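Local atomic coordinates of mandelate racemase/muconate lactonizing enzyme family protein (Bradyrhizobium sp. ORS 278, PDB entry 3TOY), a protein that belongs to the mandelate racemase/muconate lactonizing enzyme family of the enolase superfamily and holds a calcium ion in its barrel domain. Residues T26-T30 / L96-V102; L101-L106 / F134-L138; Y160-L166 / F184-K190; L216-Q222 / L241-P247. One frame throughout, in Å; residues are numbered along the deposited sequence.

Interaction 1: T26-T30 / L96-V102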
# COMPACT_ATOMS: atom_id res chain seq x y z
N THR A 26 -10.49 51.00 -2.24
CA THR A 26 -11.31 49.82 -1.95
C THR A 26 -12.38 50.06 -0.89
O THR A 26 -12.13 50.70 0.14
CB THR A 26 -10.41 48.64 -1.48
OG1 THR A 26 -9.40 48.38 -2.46
CG2 THR A 26 -11.23 47.39 -1.26
N ALA A 27 -13.58 49.52 -1.11
CA ALA A 27 -14.65 49.67 -0.12
C ALA A 27 -14.28 49.10 1.25
O ALA A 27 -13.51 48.14 1.36
CB ALA A 27 -15.96 49.04 -0.64
N ALA A 28 -14.81 49.72 2.30
CA ALA A 28 -14.70 49.18 3.65
C ALA A 28 -16.07 48.78 4.15
O ALA A 28 -17.09 49.31 3.72
CB ALA A 28 -14.06 50.18 4.60
N ILE A 29 -16.08 47.79 5.03
CA ILE A 29 -17.29 47.33 5.66
C ILE A 29 -17.65 48.33 6.75
O ILE A 29 -16.76 48.79 7.47
CB ILE A 29 -17.06 45.94 6.29
CG1 ILE A 29 -16.80 44.90 5.18
CG2 ILE A 29 -18.22 45.53 7.20
CD1 ILE A 29 -16.03 43.68 5.66
N THR A 30 -18.94 48.67 6.85
CA THR A 30 -19.41 49.58 7.90
C THR A 30 -20.27 48.84 8.92
O THR A 30 -20.31 49.21 10.10
CB THR A 30 -20.21 50.77 7.31
OG1 THR A 30 -21.26 50.27 6.46
CG2 THR A 30 -19.30 51.67 6.48
N LEU A 96 -15.65 43.17 12.12
CA LEU A 96 -15.06 43.45 10.82
C LEU A 96 -15.29 44.90 10.39
O LEU A 96 -14.87 45.29 9.31
CB LEU A 96 -15.61 42.50 9.75
CG LEU A 96 -15.30 41.01 9.93
CD1 LEU A 96 -15.99 40.20 8.83
CD2 LEU A 96 -13.79 40.72 9.95
N ALA A 97 -15.93 45.69 11.24
CA ALA A 97 -16.20 47.09 10.88
C ALA A 97 -14.89 47.81 10.57
O ALA A 97 -13.90 47.63 11.28
CB ALA A 97 -16.95 47.79 12.00
N GLY A 98 -14.88 48.61 9.51
CA GLY A 98 -13.67 49.34 9.12
C GLY A 98 -12.70 48.59 8.22
O GLY A 98 -11.84 49.20 7.57
N LYS A 99 -12.83 47.26 8.17
CA LYS A 99 -11.94 46.44 7.34
C LYS A 99 -12.23 46.57 5.84
O LYS A 99 -13.39 46.70 5.43
CB LYS A 99 -12.05 44.97 7.75
CG LYS A 99 -11.75 44.70 9.22
CD LYS A 99 -10.37 44.10 9.38
CE LYS A 99 -10.07 43.75 10.83
NZ LYS A 99 -9.65 44.96 11.61
N ALA A 100 -11.18 46.49 5.05
CA ALA A 100 -11.28 46.51 3.59
C ALA A 100 -12.02 45.26 3.09
O ALA A 100 -11.86 44.16 3.63
CB ALA A 100 -9.87 46.59 2.98
N LEU A 101 -12.85 45.46 2.07
CA LEU A 101 -13.69 44.41 1.50
C LEU A 101 -12.82 43.58 0.57
O LEU A 101 -12.77 43.82 -0.66
CB LEU A 101 -14.86 45.03 0.73
CG LEU A 101 -15.92 44.11 0.13
CD1 LEU A 101 -16.75 43.47 1.21
CD2 LEU A 101 -16.81 44.88 -0.85
N VAL A 102 -12.09 42.64 1.16
CA VAL A 102 -11.12 41.82 0.44
C VAL A 102 -11.37 40.39 0.89
O VAL A 102 -10.89 39.99 1.93
CB VAL A 102 -9.67 42.25 0.77
CG1 VAL A 102 -8.67 41.38 0.03
CG2 VAL A 102 -9.43 43.74 0.38

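Interaction 2: L101-L106 / F134-L138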
# COMPACT_ATOMS: atom_id res chain seq x y z
N LEU A 101 -12.85 45.46 2.07
CA LEU A 101 -13.69 44.41 1.50
C LEU A 101 -12.82 43.58 0.57
O LEU A 101 -12.77 43.82 -0.66
CB LEU A 101 -14.86 45.03 0.73
CG LEU A 101 -15.92 44.11 0.13
CD1 LEU A 101 -16.75 43.47 1.21
CD2 LEU A 101 -16.81 44.88 -0.85
N VAL A 102 -12.09 42.64 1.16
CA VAL A 102 -11.12 41.82 0.44
C VAL A 102 -11.37 40.39 0.89
O VAL A 102 -10.89 39.99 1.93
CB VAL A 102 -9.67 42.25 0.77
CG1 VAL A 102 -8.67 41.38 0.03
CG2 VAL A 102 -9.43 43.74 0.38
N PRO A 103 -12.17 39.63 0.12
CA PRO A 103 -12.66 38.31 0.56
C PRO A 103 -11.57 37.35 1.04
O PRO A 103 -11.72 36.73 2.09
CB PRO A 103 -13.37 37.77 -0.69
CG PRO A 103 -13.92 39.05 -1.34
CD PRO A 103 -12.79 40.04 -1.16
N VAL A 104 -10.49 37.23 0.29
CA VAL A 104 -9.42 36.30 0.65
C VAL A 104 -8.79 36.68 1.98
O VAL A 104 -8.53 35.83 2.85
CB VAL A 104 -8.36 36.24 -0.47
CG1 VAL A 104 -7.11 35.46 -0.02
CG2 VAL A 104 -9.00 35.66 -1.72
N ASP A 105 -8.53 37.97 2.15
CA ASP A 105 -7.95 38.46 3.40
C ASP A 105 -8.90 38.33 4.58
O ASP A 105 -8.45 38.05 5.71
CB ASP A 105 -7.55 39.93 3.25
CG ASP A 105 -6.45 40.14 2.26
OD1 ASP A 105 -5.88 39.16 1.71
OD2 ASP A 105 -6.15 41.32 2.03
N LEU A 106 -10.19 38.59 4.35
CA LEU A 106 -11.20 38.45 5.41
C LEU A 106 -11.35 36.99 5.82
O LEU A 106 -11.54 36.67 7.00
CB LEU A 106 -12.56 39.02 4.95
CG LEU A 106 -12.56 40.56 4.76
CD1 LEU A 106 -13.77 41.02 3.92
CD2 LEU A 106 -12.50 41.28 6.11
N PHE A 134 -19.75 39.21 0.96
CA PHE A 134 -18.64 40.07 0.50
C PHE A 134 -18.50 40.05 -1.02
O PHE A 134 -18.28 41.08 -1.66
CB PHE A 134 -17.27 39.69 1.08
CG PHE A 134 -17.20 39.62 2.58
CD1 PHE A 134 -17.92 40.50 3.39
CD2 PHE A 134 -16.36 38.69 3.18
CE1 PHE A 134 -17.83 40.41 4.78
CE2 PHE A 134 -16.27 38.59 4.55
CZ PHE A 134 -16.99 39.46 5.36
N TRP A 135 -18.54 38.86 -1.61
CA TRP A 135 -18.39 38.77 -3.05
C TRP A 135 -19.59 39.42 -3.74
O TRP A 135 -19.46 40.03 -4.81
CB TRP A 135 -18.28 37.29 -3.48
CG TRP A 135 -16.87 36.74 -3.36
CD1 TRP A 135 -16.38 35.95 -2.35
CD2 TRP A 135 -15.79 36.94 -4.28
NE1 TRP A 135 -15.05 35.65 -2.60
CE2 TRP A 135 -14.67 36.24 -3.77
CE3 TRP A 135 -15.65 37.65 -5.48
CZ2 TRP A 135 -13.44 36.25 -4.42
CZ3 TRP A 135 -14.42 37.66 -6.10
CH2 TRP A 135 -13.33 36.95 -5.59
N ASP A 136 -20.76 39.26 -3.14
CA ASP A 136 -21.96 39.86 -3.70
C ASP A 136 -21.76 41.37 -3.79
O ASP A 136 -22.10 42.00 -4.79
CB ASP A 136 -23.17 39.58 -2.81
CG ASP A 136 -24.40 40.34 -3.28
OD1 ASP A 136 -24.91 40.02 -4.36
OD2 ASP A 136 -24.82 41.28 -2.57
N ALA A 137 -21.20 41.94 -2.73
CA ALA A 137 -20.95 43.37 -2.67
C ALA A 137 -19.95 43.79 -3.73
O ALA A 137 -20.15 44.79 -4.42
CB ALA A 137 -20.50 43.80 -1.28
N LEU A 138 -18.88 43.02 -3.90
CA LEU A 138 -17.90 43.33 -4.93
C LEU A 138 -18.56 43.35 -6.30
O LEU A 138 -18.27 44.20 -7.15
CB LEU A 138 -16.74 42.32 -4.91
CG LEU A 138 -15.68 42.44 -3.82
CD1 LEU A 138 -14.65 41.30 -3.99
CD2 LEU A 138 -14.98 43.80 -3.82

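Interaction 3: Y160-L166 / F184-K190. With ACT (acetate ion), chain F.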
# COMPACT_ATOMS: atom_id res chain seq x y z
N TYR A 160 -31.09 19.67 -11.61
CA TYR A 160 -32.07 18.65 -11.29
C TYR A 160 -32.99 19.15 -10.21
O TYR A 160 -32.64 20.00 -9.40
CB TYR A 160 -31.42 17.33 -10.85
CG TYR A 160 -30.65 17.40 -9.55
CD1 TYR A 160 -31.28 17.15 -8.33
CD2 TYR A 160 -29.29 17.69 -9.55
CE1 TYR A 160 -30.59 17.21 -7.14
CE2 TYR A 160 -28.58 17.77 -8.35
CZ TYR A 160 -29.24 17.51 -7.16
OH TYR A 160 -28.53 17.54 -6.00
N ASP A 161 -34.20 18.58 -10.21
CA ASP A 161 -35.24 18.99 -9.29
C ASP A 161 -35.23 18.09 -8.06
O ASP A 161 -35.36 16.87 -8.15
CB ASP A 161 -36.60 18.91 -10.01
CG ASP A 161 -37.61 19.92 -9.47
OD1 ASP A 161 -37.25 20.76 -8.62
OD2 ASP A 161 -38.78 19.86 -9.92
N SER A 162 -35.08 18.71 -6.90
CA SER A 162 -34.76 17.99 -5.70
C SER A 162 -35.99 17.85 -4.80
O SER A 162 -36.50 18.84 -4.28
CB SER A 162 -33.60 18.72 -4.99
OG SER A 162 -33.08 17.96 -3.92
N TYR A 163 -36.43 16.61 -4.62
CA TYR A 163 -37.62 16.31 -3.84
C TYR A 163 -37.33 15.52 -2.56
O TYR A 163 -36.23 14.98 -2.37
CB TYR A 163 -38.60 15.53 -4.70
CG TYR A 163 -39.18 16.34 -5.84
CD1 TYR A 163 -40.32 17.12 -5.65
CD2 TYR A 163 -38.61 16.31 -7.10
CE1 TYR A 163 -40.86 17.87 -6.70
CE2 TYR A 163 -39.14 17.06 -8.15
CZ TYR A 163 -40.27 17.83 -7.94
OH TYR A 163 -40.80 18.56 -8.98
N GLY A 164 -38.33 15.45 -1.69
CA GLY A 164 -38.28 14.53 -0.56
C GLY A 164 -38.70 13.18 -1.08
O GLY A 164 -38.55 12.90 -2.26
N VAL A 165 -39.21 12.32 -0.21
CA VAL A 165 -39.73 11.04 -0.65
C VAL A 165 -40.84 11.28 -1.68
O VAL A 165 -41.74 12.10 -1.44
CB VAL A 165 -40.30 10.22 0.53
CG1 VAL A 165 -40.97 8.94 0.03
CG2 VAL A 165 -39.19 9.93 1.55
N LEU A 166 -40.76 10.61 -2.81
CA LEU A 166 -41.79 10.71 -3.84
C LEU A 166 -42.66 9.46 -3.90
O LEU A 166 -42.27 8.38 -3.46
CB LEU A 166 -41.17 10.96 -5.23
CG LEU A 166 -40.62 12.36 -5.51
CD1 LEU A 166 -39.73 12.34 -6.74
CD2 LEU A 166 -41.75 13.38 -5.67
N PHE A 184 -36.92 20.00 -16.86
CA PHE A 184 -35.99 19.15 -16.06
C PHE A 184 -35.76 17.80 -16.72
O PHE A 184 -36.71 17.16 -17.16
CB PHE A 184 -36.53 18.92 -14.65
CG PHE A 184 -36.25 20.04 -13.69
CD1 PHE A 184 -34.96 20.30 -13.26
CD2 PHE A 184 -37.28 20.84 -13.21
CE1 PHE A 184 -34.68 21.33 -12.37
CE2 PHE A 184 -37.02 21.88 -12.32
CZ PHE A 184 -35.72 22.13 -11.90
N ARG A 185 -34.50 17.37 -16.79
CA ARG A 185 -34.16 16.07 -17.33
C ARG A 185 -33.51 15.19 -16.26
O ARG A 185 -32.90 14.18 -16.56
CB ARG A 185 -33.21 16.22 -18.53
CG ARG A 185 -33.83 16.88 -19.77
CD ARG A 185 -34.82 15.96 -20.50
NE ARG A 185 -36.19 16.14 -20.01
CZ ARG A 185 -37.11 16.89 -20.60
NH1 ARG A 185 -36.83 17.54 -21.73
NH2 ARG A 185 -38.32 17.00 -20.07
N ALA A 186 -33.65 15.60 -15.00
CA ALA A 186 -33.07 14.88 -13.87
C ALA A 186 -33.87 15.21 -12.61
O ALA A 186 -34.22 16.38 -12.39
CB ALA A 186 -31.60 15.28 -13.70
N ILE A 187 -34.18 14.18 -11.82
CA ILE A 187 -34.99 14.26 -10.60
C ILE A 187 -34.28 13.53 -9.45
O ILE A 187 -33.81 12.41 -9.65
CB ILE A 187 -36.34 13.53 -10.79
CG1 ILE A 187 -37.13 14.16 -11.94
CG2 ILE A 187 -37.16 13.59 -9.53
CD1 ILE A 187 -37.54 15.59 -11.65
N LYS A 188 -34.23 14.13 -8.27
CA LYS A 188 -33.70 13.44 -7.08
C LYS A 188 -34.81 13.20 -6.07
O LYS A 188 -35.64 14.08 -5.83
CB LYS A 188 -32.57 14.22 -6.43
CG LYS A 188 -31.92 13.48 -5.22
CD LYS A 188 -30.60 14.13 -4.84
CE LYS A 188 -30.80 15.39 -4.02
NZ LYS A 188 -29.50 16.02 -3.65
N SER A 189 -34.82 12.01 -5.49
CA SER A 189 -35.73 11.73 -4.39
C SER A 189 -34.97 11.13 -3.19
O SER A 189 -33.74 10.98 -3.25
CB SER A 189 -36.83 10.79 -4.85
OG SER A 189 -37.87 10.74 -3.88
N LYS A 190 -35.70 10.81 -2.12
CA LYS A 190 -35.09 10.38 -0.85
C LYS A 190 -35.36 8.92 -0.53
O LYS A 190 -36.44 8.38 -0.83
CB LYS A 190 -35.59 11.20 0.34
CG LYS A 190 -35.59 12.70 0.17
CD LYS A 190 -34.20 13.25 0.05
CE LYS A 190 -34.09 14.63 0.71
NZ LYS A 190 -32.81 15.26 0.20
C ACT F . -30.87 17.70 2.12
O ACT F . -30.81 18.68 1.34
OXT ACT F . -30.60 16.58 1.63
CH3 ACT F . -31.25 17.84 3.57
O HOH W 1 -33.74 15.46 -2.74

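Interaction 4: L216-Q222 / L241-P247. With CA (calcium ion), chain E; ACT (acetate ion), chain F.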
# COMPACT_ATOMS: atom_id res chain seq x y z
N LEU A 216 -32.31 9.89 -12.59
CA LEU A 216 -32.87 9.76 -11.24
C LEU A 216 -31.70 9.63 -10.26
O LEU A 216 -30.81 8.80 -10.46
CB LEU A 216 -33.69 8.48 -11.12
CG LEU A 216 -35.08 8.42 -11.74
CD1 LEU A 216 -35.66 7.04 -11.46
CD2 LEU A 216 -35.95 9.51 -11.14
N MET A 217 -31.72 10.44 -9.21
CA MET A 217 -30.75 10.33 -8.13
C MET A 217 -31.46 9.91 -6.87
O MET A 217 -32.65 10.23 -6.69
CB MET A 217 -30.06 11.68 -7.89
CG MET A 217 -29.09 12.10 -8.99
SD MET A 217 -29.93 12.85 -10.40
CE MET A 217 -28.84 14.25 -10.78
N LEU A 218 -30.76 9.21 -5.99
CA LEU A 218 -31.36 8.76 -4.71
C LEU A 218 -30.53 9.23 -3.52
O LEU A 218 -29.34 8.94 -3.46
CB LEU A 218 -31.55 7.24 -4.71
CG LEU A 218 -32.14 6.60 -3.44
CD1 LEU A 218 -33.54 7.16 -3.14
CD2 LEU A 218 -32.20 5.05 -3.57
N ASP A 219 -31.16 9.95 -2.59
CA ASP A 219 -30.49 10.50 -1.43
C ASP A 219 -30.91 9.78 -0.16
O ASP A 219 -32.09 9.81 0.21
CB ASP A 219 -30.79 12.00 -1.37
CG ASP A 219 -30.07 12.73 -0.24
OD1 ASP A 219 -29.31 12.10 0.53
OD2 ASP A 219 -30.24 13.96 -0.16
N PHE A 220 -29.96 9.10 0.49
CA PHE A 220 -30.23 8.37 1.74
C PHE A 220 -30.11 9.25 2.98
O PHE A 220 -30.44 8.80 4.09
CB PHE A 220 -29.30 7.14 1.89
CG PHE A 220 -29.71 5.96 1.04
CD1 PHE A 220 -30.94 5.34 1.23
CD2 PHE A 220 -28.85 5.45 0.08
CE1 PHE A 220 -31.33 4.27 0.47
CE2 PHE A 220 -29.24 4.33 -0.71
CZ PHE A 220 -30.48 3.74 -0.50
N ASN A 221 -29.62 10.48 2.81
CA ASN A 221 -29.47 11.39 3.95
C ASN A 221 -28.79 10.75 5.15
O ASN A 221 -29.22 10.95 6.29
CB ASN A 221 -30.83 12.01 4.34
CG ASN A 221 -31.23 13.13 3.41
OD1 ASN A 221 -32.08 12.95 2.53
ND2 ASN A 221 -30.57 14.27 3.54
N GLN A 222 -27.70 10.02 4.91
CA GLN A 222 -26.85 9.49 6.00
C GLN A 222 -27.51 8.40 6.84
O GLN A 222 -27.03 8.08 7.93
CB GLN A 222 -26.41 10.60 6.94
CG GLN A 222 -25.82 11.85 6.26
CD GLN A 222 -25.49 12.91 7.27
OE1 GLN A 222 -24.57 12.76 8.08
NE2 GLN A 222 -26.26 14.01 7.24
N LEU A 241 -29.67 4.44 -11.86
CA LEU A 241 -29.53 5.66 -11.06
C LEU A 241 -28.24 6.40 -11.40
O LEU A 241 -27.22 5.79 -11.68
CB LEU A 241 -29.56 5.32 -9.57
CG LEU A 241 -30.82 4.57 -9.14
CD1 LEU A 241 -30.76 4.25 -7.65
CD2 LEU A 241 -32.01 5.46 -9.47
N THR A 242 -28.28 7.73 -11.36
CA THR A 242 -27.12 8.53 -11.66
C THR A 242 -26.14 8.56 -10.49
O THR A 242 -24.93 8.56 -10.69
CB THR A 242 -27.57 9.96 -12.03
OG1 THR A 242 -28.13 9.91 -13.35
CG2 THR A 242 -26.40 10.95 -12.01
N TRP A 243 -26.68 8.60 -9.28
CA TRP A 243 -25.83 8.57 -8.07
C TRP A 243 -26.61 8.19 -6.83
O TRP A 243 -27.86 8.27 -6.81
CB TRP A 243 -25.06 9.89 -7.88
CG TRP A 243 -25.82 11.11 -7.35
CD1 TRP A 243 -26.63 11.19 -6.25
CD2 TRP A 243 -25.72 12.44 -7.86
NE1 TRP A 243 -27.06 12.50 -6.06
CE2 TRP A 243 -26.51 13.28 -7.05
CE3 TRP A 243 -25.04 13.01 -8.95
CZ2 TRP A 243 -26.64 14.64 -7.29
CZ3 TRP A 243 -25.18 14.37 -9.19
CH2 TRP A 243 -25.96 15.17 -8.35
N ILE A 244 -25.88 7.68 -5.83
CA ILE A 244 -26.42 7.44 -4.50
C ILE A 244 -25.78 8.45 -3.58
O ILE A 244 -24.54 8.50 -3.48
CB ILE A 244 -26.01 6.05 -4.00
CG1 ILE A 244 -26.55 4.98 -4.97
CG2 ILE A 244 -26.50 5.84 -2.57
CD1 ILE A 244 -28.09 4.77 -4.87
N GLU A 245 -26.59 9.22 -2.85
CA GLU A 245 -26.07 10.38 -2.13
C GLU A 245 -26.07 10.12 -0.61
O GLU A 245 -27.06 9.62 -0.06
CB GLU A 245 -26.93 11.59 -2.50
CG GLU A 245 -26.55 12.90 -1.87
CD GLU A 245 -27.38 14.03 -2.47
OE1 GLU A 245 -27.58 14.01 -3.71
OE2 GLU A 245 -27.81 14.92 -1.70
N GLU A 246 -24.96 10.47 0.05
CA GLU A 246 -24.76 10.27 1.50
C GLU A 246 -25.38 8.99 2.03
O GLU A 246 -26.29 9.03 2.85
CB GLU A 246 -25.29 11.49 2.28
CG GLU A 246 -24.42 12.74 2.12
CD GLU A 246 -24.74 13.80 3.18
OE1 GLU A 246 -25.94 14.08 3.38
OE2 GLU A 246 -23.81 14.33 3.82
N PRO A 247 -24.86 7.83 1.59
CA PRO A 247 -25.42 6.56 2.08
C PRO A 247 -25.24 6.39 3.57
O PRO A 247 -26.05 5.72 4.20
CB PRO A 247 -24.61 5.50 1.33
CG PRO A 247 -23.35 6.21 0.91
CD PRO A 247 -23.78 7.62 0.61
CA CA E . -28.69 15.75 0.28
C ACT F . -30.87 17.70 2.12
O ACT F . -30.81 18.68 1.34
OXT ACT F . -30.60 16.58 1.63
CH3 ACT F . -31.25 17.84 3.57
O HOH W 2 -30.31 8.13 -13.90
O HOH W 3 -27.86 14.04 1.51
O HOH W 4 -27.98 14.71 4.95
O HOH W 5 -29.89 17.52 -0.93

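Interaction 1: T26-T30 / L96-V102
Ile-29 is held at both of its backbone polar atoms by the loop 96-102. Its N donates to Lys-99 O at 2.9 Å, nearly straight at 168°, and its O accepts from Gly-98 N at 2.8 Å. A third bond follows two residues back, from Leu-101 N to Ala-27 O at 2.8 Å. Between these bonds Ala-28 and Ala-100 form a single backbone bridge, and Ala-28 CA adds a CA-H...O contact of 3.3 Å to Lys-99 O, which thus has two neighbours on 26-30. The Ile-29 side chain lies over the loop backbone: CG2 stands anti to the backbone N and faces Leu-96 O, while CG1 meets Leu-101 CD1 at 4.2 Å. Leu-101 CB rests 3.4 Å from Ala-27 O. The loop gets its shape from a type II turn, Leu-96 to Lys-99, closed by Lys-99 N to Leu-96 O, with Gly-98 at a positive phi of 86°. Farther out, Asp-65 bonds the backbone of Ala-28, and Thr-30 OG1 bonds Thr-63 OG1. Every directional bond across the contact is main chain to main chain, which fixes the alignment of loop and strand start, while side chains add van der Waals contacts, partly against carbonyl oxygens.

Interaction 2: L101-L106 / F134-L138
Two helices of the N-terminal capping domain meet here, the first turn of helix 103-113 lying against the C-terminal half of helix 122-142, with Leu-101 entering from the loop ahead of the N-cap Val-102. The contact is wholly apolar. Pro-103 sits over one face of the Trp-135 indole: CG stands 3.8 Å from the centroid of the five-membered ring and 13° off its normal, a CH-pi contact, while CB comes 3.3 Å from NE1. Leu-138 CD1 meets the same pyrrolidine at CG, 3.6 Å away. Leu-106 makes the second CH-pi contact, its CD1 lying 3.6 Å from the centroid of the Phe-134 ring, over one face and displaced toward the rim. Leu-101 divides its two methyls between neighbours: CD1 goes to Phe-134 CB at 3.8 Å, and CD2 fits between Ala-137 CB and Leu-138 CD2. With CG anti to the backbone N (chi1 -176°), this leucine spans a full turn of the partner helix. Trp-135 NE1 is bonded to Thr-302 OG1 of helix 300-314, which also touches Pro-103. Ile-29 of strand 29-47 packs on Leu-106 and Phe-134, and Gly-151 of a second subunit reaches Val-102 and Trp-135.

Interaction 3: Y160-L166 / F184-K190
Lys-188 NZ is gripped by several groups: it donates to Tyr-160 OH at 3.0 Å and forms salt bridges with Glu-245 and Glu-341. Its chain is straight to CD and bends at chi3 (79°), which carries CE to 3.6 Å from Tyr-160 CE1 and 3.4 Å from Ser-162 OG. Lys-190 NZ reaches past Tyr-163 O to the acetate, bonding its OXT at 2.9 Å; it also donates to Asp-219 OD2 and to a water that in turn donates to Ser-162 OG and Tyr-163 O. The lysines stand on strand 186-190, which runs parallel to strand 157-162, the segment axes 22° apart, the two joined through helix 168-181 as a beta-alpha-beta unit of the barrel. Ala-186 O accepts from Asp-161 N, Asp-161 O from Lys-188 N, and Lys-188 O from Tyr-163 N. On the face opposite Lys-188, Asp-161 lies across Phe-184: CB sits 3.6 Å above the ring centre, and the carboxylate is stacked, its plane only 7° from that of the ring. Ile-187 packs beside it, CD1 on Asp-161 CB and CG2 on Tyr-163 CD2. Farther along, Ser-189 OG donates to Gly-164 O at 2.8 Å.

Interaction 4: L216-Q222 / L241-P247
Glu-245 reaches from its strand to the calcium ion along an extended chain that starts with CG anti to the backbone N (chi1 -179°). CB lies 3.7 Å from Leu-218 O, and CG passes the Asp-219 carboxylate. At the tip the two oxygens part: OE2 binds calcium at 2.3 Å, while OE1 accepts on its anti lone pair from Trp-243 NE1. Asp-219 OD2 joins the same ion at 2.4 Å, so the two carboxylates, their planes 35° apart, share one metal, which probably offsets their like charges. The other oxygen, Asp-219 OD1, accepts from Asn-221 N, forming an Asx turn, and takes a bond from a metal-bound water that also donates to Glu-246 OE1. Acetate OXT, another water and Glu-271 add to the calcium shell, and Asn-221 ND2 donates to acetate OXT at 3.0 Å. Further back, Met-217 CG sits 3.4 Å above the Trp-243 five-membered ring, close to its normal. The bend at chi2 (82°) puts SD above the six-membered ring at a distance, 4.8 Å from its centroid, a Met-aromatic contact. On the sheet face that carries Leu-218 and Ile-244, Ile-244 CG2 touches the edge of the Phe-220 ring at CD2 (3.6 Å). Backbone bonds run the whole length, from Thr-242 N to Leu-216 O through Glu-245 N to Leu-218 O, and end with Gln-222 N to Glu-246 O at 2.7 Å. Acidic residues at the C-terminal ends of adjacent parallel strands, gathered round a divalent metal, are the hallmark of the enolase-superfamily barrel.

How the interactions relate
The four contacts form two pairs on opposite sides of the chain's centre. Interactions 1 and 2, with centres about 8 Å apart, share Leu-101 and Val-102, and their apolar side chains run together, Ile-29 CD1 meeting Phe-134 CE1 at 3.8 Å; both touch a second subunit. Interactions 3 and 4, centres about 10 Å apart, are successive parts of the barrel sheet, since strands 186-190 and 215-219 are neighbours. Lys-188 NZ reaches Glu-245 OE1 at 2.8 Å, tying interaction 3 to the calcium site of interaction 4, and both touch the acetate. Between the pairs the centres of interactions 2 and 4 stand about 34 Å apart, far from direct contact.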